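CT263 (Chlamydia trachomatis, PDB 4QAS) hydrolyses the N-glycosidic bond of nucleosides as an MTAN-type nucleosidase of the futalosine pathway to menaquinone. Local coordinates at the interface of chains A and B. Residues are numbered along the deposited sequence; one frame, centred on the assembly and turned at random. Chains: chain A/B, CT263.

The interface of chains A and B. Residues chain A 21, 24-25, 185, 188, 192; chain B 21, 24-25, 185, 192.
A:Ser24 and A:Leu25, at the C-terminal end of helix 16-25, turn their backbone carbonyls toward chain B, where B:Ser24 and B:Leu25, just past helix 16-23, do the same in return across a two-fold axis. Each Leu25 carbonyl is caught by the glutamine of the other chain: A:Gln185 NE2 donates to B:Leu25 O (3.0 Å) and B:Gln185 NE2 to A:Leu25 O (3.1 Å), both in the carbonyl plane. The glutamine chains run out anti to the backbone N and bend at chi2 (69° in chain A). B:Gln185 OE1 accepts from B:Arg21 NE at 2.7 Å in a nearly straight bond, and A:Gln185 OE1 likewise from A:Arg21 NE, somewhat more bent; these bonds fix the amides' rotation and present NE2 to the partner.

The serines break the symmetry. A:Ser24 OG, anti to its backbone N (chi1 -169°), reaches B:Ser24 O at 2.6 Å on a lone pair, whereas B:Ser24 OG lies beside its own backbone N. B:Arg21 NH2 bonds A:Ser24 O (3.0 Å), tilted from the carbonyl plane; in the twin site A:Arg21 NH2 comes as close to B:Ser24 O, but its N-H points away, and water 1 links it to B:Leu25 O instead.

Next to this polar layer, B:Phe192 turns a ring edge to A:Phe192, with CD2 3.5 Å from A:Phe192 CB and the planes 89° apart. A:Leu25 CD2 sits over the B:Phe192 face, 4.0 Å from the ring centroid, and also meets B:Leu25 CD2 (3.9 Å). Together, the capped helix ends and this apolar packing join helices 16-25 and 180-197 of chain A to their counterparts, in what is probably the homodimer interface typical of MTAN-family nucleosidases.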
ATOM      1  N   ARG A  21      -2.991   8.422   4.063  1.00 13.97           N
ATOM      2  CA  ARG A  21      -2.958   7.339   3.076  1.00 14.83           C
ATOM      3  C   ARG A  21      -2.414   6.049   3.672  1.00 14.92           C
ATOM      4  O   ARG A  21      -2.855   4.965   3.288  1.00 15.03           O
ATOM      5  CB  ARG A  21      -2.208   7.758   1.813  1.00 14.50           C
ATOM      6  CG  ARG A  21      -2.837   8.952   1.075  1.00 15.90           C
ATOM      7  CD  ARG A  21      -4.288   8.745   0.656  1.00 16.56           C
ATOM      8  NE  ARG A  21      -4.497   7.457   0.044  1.00 16.20           N
ATOM      9  CZ  ARG A  21      -5.669   6.869  -0.074  1.00 17.99           C
ATOM     10  NH1 ARG A  21      -6.768   7.545   0.194  1.00 22.58           N
ATOM     11  NH2 ARG A  21      -5.771   5.644  -0.567  1.00 22.94           N
ATOM     12  N   SER A  24      -5.248   4.281   5.223  1.00 14.61           N
ATOM     13  CA  SER A  24      -6.103   3.609   4.253  1.00 15.61           C
ATOM     14  C   SER A  24      -5.535   2.263   3.795  1.00 14.54           C
ATOM     15  O   SER A  24      -6.279   1.440   3.287  1.00 15.89           O
ATOM     16  CB  SER A  24      -6.319   4.541   3.058  1.00 16.85           C
ATOM     17  OG  SER A  24      -7.322   4.043   2.236  1.00 19.93           O
ATOM     18  N   LEU A  25      -4.236   2.039   3.940  1.00 14.66           N
ATOM     19  CA  LEU A  25      -3.605   0.834   3.392  1.00 14.93           C
ATOM     20  C   LEU A  25      -4.021  -0.438   4.094  1.00 14.89           C
ATOM     21  O   LEU A  25      -3.976  -1.505   3.489  1.00 16.80           O
ATOM     22  CB  LEU A  25      -2.107   0.897   3.582  1.00 20.56           C
ATOM     23  CG  LEU A  25      -1.288   1.842   2.780  1.00 21.32           C
ATOM     24  CD1 LEU A  25       0.195   1.530   3.148  1.00 23.53           C
ATOM     25  CD2 LEU A  25      -1.544   1.656   1.312  1.00 25.83           C
ATOM     26  N   GLN A 185       0.417   9.821   0.129  1.00 12.71           N
ATOM     27  CA  GLN A 185       0.473   8.593  -0.647  1.00 13.16           C
ATOM     28  C   GLN A 185       1.909   8.116  -0.821  1.00 12.97           C
ATOM     29  O   GLN A 185       2.170   6.906  -0.760  1.00 13.78           O
ATOM     30  CB  GLN A 185      -0.241   8.791  -1.990  1.00 12.52           C
ATOM     31  CG  GLN A 185      -0.278   7.563  -2.833  1.00 14.08           C
ATOM     32  CD  GLN A 185      -1.163   6.490  -2.259  1.00 14.81           C
ATOM     33  OE1 GLN A 185      -2.092   6.764  -1.480  1.00 16.35           O
ATOM     34  NE2 GLN A 185      -0.920   5.236  -2.651  1.00 15.18           N
ATOM     35  N   ALA A 188       2.880   6.234   2.250  1.00 12.88           N
ATOM     36  CA  ALA A 188       2.262   4.917   2.310  1.00 12.70           C
ATOM     37  C   ALA A 188       2.999   3.944   1.420  1.00 13.62           C
ATOM     38  O   ALA A 188       3.230   2.788   1.796  1.00 15.02           O
ATOM     39  CB  ALA A 188       0.786   5.015   1.921  1.00 15.07           C
ATOM     40  N   PHE A 192       4.929   0.404   2.956  1.00 15.71           N
ATOM     41  CA  PHE A 192       4.488  -0.960   2.704  1.00 16.91           C
ATOM     42  C   PHE A 192       5.623  -1.968   2.601  1.00 18.63           C
ATOM     43  O   PHE A 192       5.523  -3.029   3.233  1.00 18.61           O
ATOM     44  CB  PHE A 192       3.570  -1.035   1.488  1.00 18.85           C
ATOM     45  CG  PHE A 192       3.106  -2.411   1.246  1.00 19.44           C
ATOM     46  CD1 PHE A 192       2.093  -2.951   2.019  1.00 21.54           C
ATOM     47  CD2 PHE A 192       3.755  -3.215   0.341  1.00 20.60           C
ATOM     48  CE1 PHE A 192       1.697  -4.267   1.834  1.00 24.26           C
ATOM     49  CE2 PHE A 192       3.364  -4.510   0.152  1.00 24.31           C
ATOM     50  CZ  PHE A 192       2.338  -5.040   0.895  1.00 25.49           C
TER
ATOM     51  N   ARG B  21     -10.442  -3.663  -0.688  1.00 12.81           N
ATOM     52  CA  ARG B  21      -9.191  -3.274  -0.054  1.00 14.30           C
ATOM     53  C   ARG B  21      -8.204  -2.727  -1.080  1.00 13.28           C
ATOM     54  O   ARG B  21      -7.468  -1.790  -0.780  1.00 14.73           O
ATOM     55  CB  ARG B  21      -8.604  -4.417   0.783  1.00 13.44           C
ATOM     56  CG  ARG B  21      -9.448  -4.843   1.978  1.00 14.09           C
ATOM     57  CD  ARG B  21      -9.688  -3.749   2.972  1.00 14.90           C
ATOM     58  NE  ARG B  21      -8.415  -3.101   3.292  1.00 15.64           N
ATOM     59  CZ  ARG B  21      -8.266  -1.839   3.626  1.00 16.48           C
ATOM     60  NH1 ARG B  21      -9.318  -1.090   3.931  1.00 19.65           N
ATOM     61  NH2 ARG B  21      -7.039  -1.366   3.796  1.00 17.40           N
ATOM     62  N   SER B  24      -8.797   0.828  -1.613  1.00 14.00           N
ATOM     63  CA  SER B  24      -8.326   1.685  -0.528  0.53 14.66           C
ATOM     64  C   SER B  24      -6.842   2.012  -0.630  1.00 12.99           C
ATOM     65  O   SER B  24      -6.361   2.831   0.136  1.00 15.57           O
ATOM     66  CB  SER B  24      -8.617   1.074   0.851  0.53 12.27           C
ATOM     67  OG  SER B  24      -9.954   0.629   0.922  0.53 19.11           O
ATOM     68  N   LEU B  25      -6.120   1.392  -1.552  1.00 12.35           N
ATOM     69  CA  LEU B  25      -4.672   1.613  -1.623  1.00 13.94           C
ATOM     70  C   LEU B  25      -4.284   2.950  -2.230  1.00 13.56           C
ATOM     71  O   LEU B  25      -3.176   3.426  -1.984  1.00 14.74           O
ATOM     72  CB  LEU B  25      -4.027   0.572  -2.527  1.00 15.22           C
ATOM     73  CG  LEU B  25      -4.096  -0.871  -2.065  1.00 16.72           C
ATOM     74  CD1 LEU B  25      -3.632  -1.762  -3.229  1.00 17.34           C
ATOM     75  CD2 LEU B  25      -3.283  -1.072  -0.826  1.00 18.53           C
ATOM     76  N   GLN B 185      -7.770  -8.028   1.494  1.00 13.46           N
ATOM     77  CA  GLN B 185      -6.508  -7.397   1.842  1.00 13.47           C
ATOM     78  C   GLN B 185      -5.331  -8.165   1.247  1.00 12.80           C
ATOM     79  O   GLN B 185      -4.339  -7.560   0.828  1.00 14.87           O
ATOM     80  CB  GLN B 185      -6.403  -7.280   3.357  1.00 14.57           C
ATOM     81  CG  GLN B 185      -5.123  -6.609   3.841  1.00 16.39           C
ATOM     82  CD  GLN B 185      -5.053  -5.133   3.490  1.00 17.30           C
ATOM     83  OE1 GLN B 185      -6.073  -4.497   3.180  1.00 19.49           O
ATOM     84  NE2 GLN B 185      -3.870  -4.553   3.578  1.00 17.45           N
ATOM     85  N   PHE B 192      -0.324  -3.774  -4.549  1.00 17.44           N
ATOM     86  CA  PHE B 192       0.388  -2.531  -4.235  1.00 19.16           C
ATOM     87  C   PHE B 192       1.810  -2.527  -4.773  1.00 21.66           C
ATOM     88  O   PHE B 192       2.207  -1.527  -5.388  1.00 21.53           O
ATOM     89  CB  PHE B 192       0.332  -2.292  -2.713  1.00 19.90           C
ATOM     90  CG  PHE B 192       0.477  -0.833  -2.274  1.00 20.61           C
ATOM     91  CD1 PHE B 192      -0.252   0.213  -2.861  1.00 21.91           C
ATOM     92  CD2 PHE B 192       1.365  -0.509  -1.244  1.00 22.55           C
ATOM     93  CE1 PHE B 192      -0.119   1.501  -2.416  1.00 24.66           C
ATOM     94  CE2 PHE B 192       1.497   0.785  -0.801  1.00 25.85           C
ATOM     95  CZ  PHE B 192       0.771   1.804  -1.400  1.00 29.85           C
TER
HETATM   96  O   HOH W   1      -3.441   4.607   0.519  1.00 20.86           O
HETATM   97  O   HOH W   2      -9.066   2.056   4.104  1.00 62.56           O